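Side-chain contact in OxsB protein (Bacillus megaterium, PDB 5UL3), which catalyses the cobalamin- and S-adenosylmethionine-dependent radical ring contraction of dAMP to an oxetane aldehyde in the biosynthesis of oxetanocin A: residues A[247-250]-A[251-255]. Residues are numbered along the deposited sequence; the frame is centred on the assembly and turned at random.
Sequences DLIK and MLKKE. With EDO (1,2-ethanediol), chain R.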
ATOM      1  N   ASP A 247      18.632 -14.357   9.930  1.00 25.39           N
ATOM      2  CA  ASP A 247      19.002 -15.758  10.101  1.00 28.78           C
ATOM      3  C   ASP A 247      19.730 -16.311   8.883  1.00 23.57           C
ATOM      4  O   ASP A 247      20.588 -17.186   9.032  1.00 27.04           O
ATOM      5  CB  ASP A 247      17.760 -16.601  10.429  1.00 25.31           C
ATOM      6  CG  ASP A 247      17.311 -16.432  11.872  1.00 25.98           C
ATOM      7  OD1 ASP A 247      17.967 -15.701  12.633  1.00 25.96           O
ATOM      8  OD2 ASP A 247      16.284 -17.046  12.258  1.00 26.88           O
ATOM      9  N   LEU A 248      19.432 -15.803   7.679  1.00 24.90           N
ATOM     10  CA  LEU A 248      20.227 -16.193   6.514  1.00 25.56           C
ATOM     11  C   LEU A 248      21.671 -15.732   6.658  1.00 26.28           C
ATOM     12  O   LEU A 248      22.593 -16.424   6.209  1.00 27.21           O
ATOM     13  CB  LEU A 248      19.620 -15.615   5.242  1.00 23.47           C
ATOM     14  CG  LEU A 248      18.281 -16.229   4.828  1.00 28.04           C
ATOM     15  CD1 LEU A 248      17.782 -15.533   3.587  1.00 24.08           C
ATOM     16  CD2 LEU A 248      18.456 -17.715   4.581  1.00 28.91           C
ATOM     17  N   ILE A 249      21.874 -14.579   7.289  1.00 22.09           N
ATOM     18  CA  ILE A 249      23.222 -14.086   7.564  1.00 22.03           C
ATOM     19  C   ILE A 249      23.915 -15.002   8.562  1.00 28.43           C
ATOM     20  O   ILE A 249      25.084 -15.359   8.391  1.00 27.16           O
ATOM     21  CB  ILE A 249      23.154 -12.634   8.062  1.00 22.16           C
ATOM     22  CG1 ILE A 249      22.740 -11.697   6.914  1.00 24.21           C
ATOM     23  CG2 ILE A 249      24.470 -12.182   8.688  1.00 26.33           C
ATOM     24  CD1 ILE A 249      22.321 -10.314   7.387  1.00 25.71           C
ATOM     25  N   LYS A 250      23.201 -15.416   9.611  1.00 25.93           N
ATOM     26  CA  LYS A 250      23.778 -16.408  10.514  1.00 26.00           C
ATOM     27  C   LYS A 250      24.100 -17.703   9.772  1.00 29.23           C
ATOM     28  O   LYS A 250      25.156 -18.308   9.998  1.00 34.14           O
ATOM     29  CB  LYS A 250      22.832 -16.673  11.690  1.00 26.65           C
ATOM     30  CG  LYS A 250      22.646 -15.463  12.589  1.00 30.02           C
ATOM     31  CD  LYS A 250      21.481 -15.692  13.569  1.00 37.92           C
ATOM     32  CE  LYS A 250      21.946 -16.232  14.899  1.00 52.50           C
ATOM     33  NZ  LYS A 250      22.174 -15.113  15.867  1.00 71.60           N
ATOM     34  N   MET A 251      23.205 -18.152   8.886  1.00 25.10           N
ATOM     35  CA  MET A 251      23.480 -19.385   8.152  1.00 28.16           C
ATOM     36  C   MET A 251      24.713 -19.234   7.264  1.00 38.30           C
ATOM     37  O   MET A 251      25.500 -20.178   7.116  1.00 29.91           O
ATOM     38  CB  MET A 251      22.271 -19.790   7.320  1.00 32.18           C
ATOM     39  CG  MET A 251      22.427 -21.145   6.665  1.00 33.10           C
ATOM     40  SD  MET A 251      20.983 -21.630   5.719  1.00 33.31           S
ATOM     41  CE  MET A 251      21.115 -20.564   4.299  1.00 31.30           C
ATOM     42  N   LEU A 252      24.895 -18.049   6.668  1.00 31.74           N
ATOM     43  CA  LEU A 252      26.110 -17.756   5.913  1.00 34.68           C
ATOM     44  C   LEU A 252      27.357 -18.024   6.732  1.00 33.69           C
ATOM     45  O   LEU A 252      28.367 -18.497   6.198  1.00 36.63           O
ATOM     46  CB  LEU A 252      26.120 -16.298   5.480  1.00 32.72           C
ATOM     47  CG  LEU A 252      25.731 -15.894   4.080  1.00 48.12           C
ATOM     48  CD1 LEU A 252      26.114 -14.423   3.960  1.00 37.57           C
ATOM     49  CD2 LEU A 252      26.436 -16.773   3.045  1.00 41.34           C
ATOM     50  N   LYS A 253      27.317 -17.685   8.023  1.00 27.68           N
ATOM     51  CA  LYS A 253      28.437 -17.836   8.937  1.00 33.87           C
ATOM     52  C   LYS A 253      28.460 -19.203   9.594  1.00 37.80           C
ATOM     53  O   LYS A 253      29.251 -19.415  10.517  1.00 33.27           O
ATOM     54  CB  LYS A 253      28.383 -16.767  10.024  1.00 34.08           C
ATOM     55  CG  LYS A 253      28.536 -15.325   9.560  1.00 38.84           C
ATOM     56  CD  LYS A 253      28.121 -14.404  10.712  1.00 45.82           C
ATOM     57  CE  LYS A 253      28.902 -13.106  10.749  1.00 52.99           C
ATOM     58  NZ  LYS A 253      28.359 -12.084   9.813  1.00 44.84           N
ATOM     59  N   LYS A 254      27.586 -20.110   9.153  1.00 31.86           N
ATOM     60  CA  LYS A 254      27.523 -21.487   9.648  1.00 33.51           C
ATOM     61  C   LYS A 254      27.105 -21.531  11.109  1.00 39.01           C
ATOM     62  O   LYS A 254      27.415 -22.488  11.826  1.00 39.63           O
ATOM     63  CB  LYS A 254      28.859 -22.214   9.427  1.00 36.99           C
ATOM     64  CG  LYS A 254      29.362 -22.122   7.977  1.00 38.93           C
ATOM     65  CD  LYS A 254      30.497 -23.102   7.673  1.00 41.65           C
ATOM     66  CE  LYS A 254      31.774 -22.689   8.352  1.00 36.52           C
ATOM     67  NZ  LYS A 254      32.296 -21.396   7.817  1.00 30.85           N
ATOM     68  N   GLU A 255      26.390 -20.492  11.555  1.00 31.81           N
ATOM     69  CA  GLU A 255      25.917 -20.376  12.933  1.00 31.07           C
ATOM     70  C   GLU A 255      24.468 -20.830  13.088  1.00 33.53           C
ATOM     71  O   GLU A 255      23.954 -20.849  14.211  1.00 38.86           O
ATOM     72  CB  GLU A 255      26.044 -18.927  13.430  1.00 34.40           C
ATOM     73  CG  GLU A 255      27.437 -18.341  13.413  1.00 41.34           C
ATOM     74  CD  GLU A 255      27.444 -16.839  13.713  1.00 48.40           C
ATOM     75  OE1 GLU A 255      26.354 -16.239  13.867  1.00 43.04           O
ATOM     76  OE2 GLU A 255      28.544 -16.254  13.785  1.00 45.07           O
TER
HETATM   77  C1  EDO R 817      24.573 -21.721   3.141  1.00 58.86           C
HETATM   78  O1  EDO R 817      25.638 -20.831   2.791  1.00 48.16           O
HETATM   79  C2  EDO R 817      25.143 -22.886   3.946  1.00 66.81           C
HETATM   80  O2  EDO R 817      26.132 -22.390   4.860  1.00 63.17           O
HETATM   81  O   HOH W   1      24.870 -16.218  16.190  1.00 61.38           O
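Lys250 and Glu255 meet across a Schellman motif that ends helix 242-252 of the cobalamin-binding Rossmann domain. Glu255 N donates to Lys250 O at 3.0 Å, while Lys254, at positive phi (66°), turns the chain and sends its own N back to Met251 O. Lys250 O also receives a weak bond from Lys253 N. The Glu255 side chain, followed outward, starts with CB 3.6 Å from Lys250 O; CG passes the same oxygen more loosely, and OE1 comes to 4.0 Å from Lys250 CG, the two side chains crossing at about a right angle. The lysine chain is bent in its outer half, and Lys250 NZ stays 4.8 Å from Glu255 OE1, too far for direct contact; one water joins them, accepting from NZ and donating to OE1.

On the face toward the central sheet, Leu248 and Met251 run side by side. Met251 CG lies anti to the backbone N (chi1 -173°), and the chain stays extended until chi3 turns the methyl aside. Both residues pack on strand 212-216, Leu248 against Thr214 and Met251 against Ile212. Met251 CE lies 3.9 Å from Leu248 CD2 and 3.8 Å from C1 of an ethanediol probably left from crystallisation.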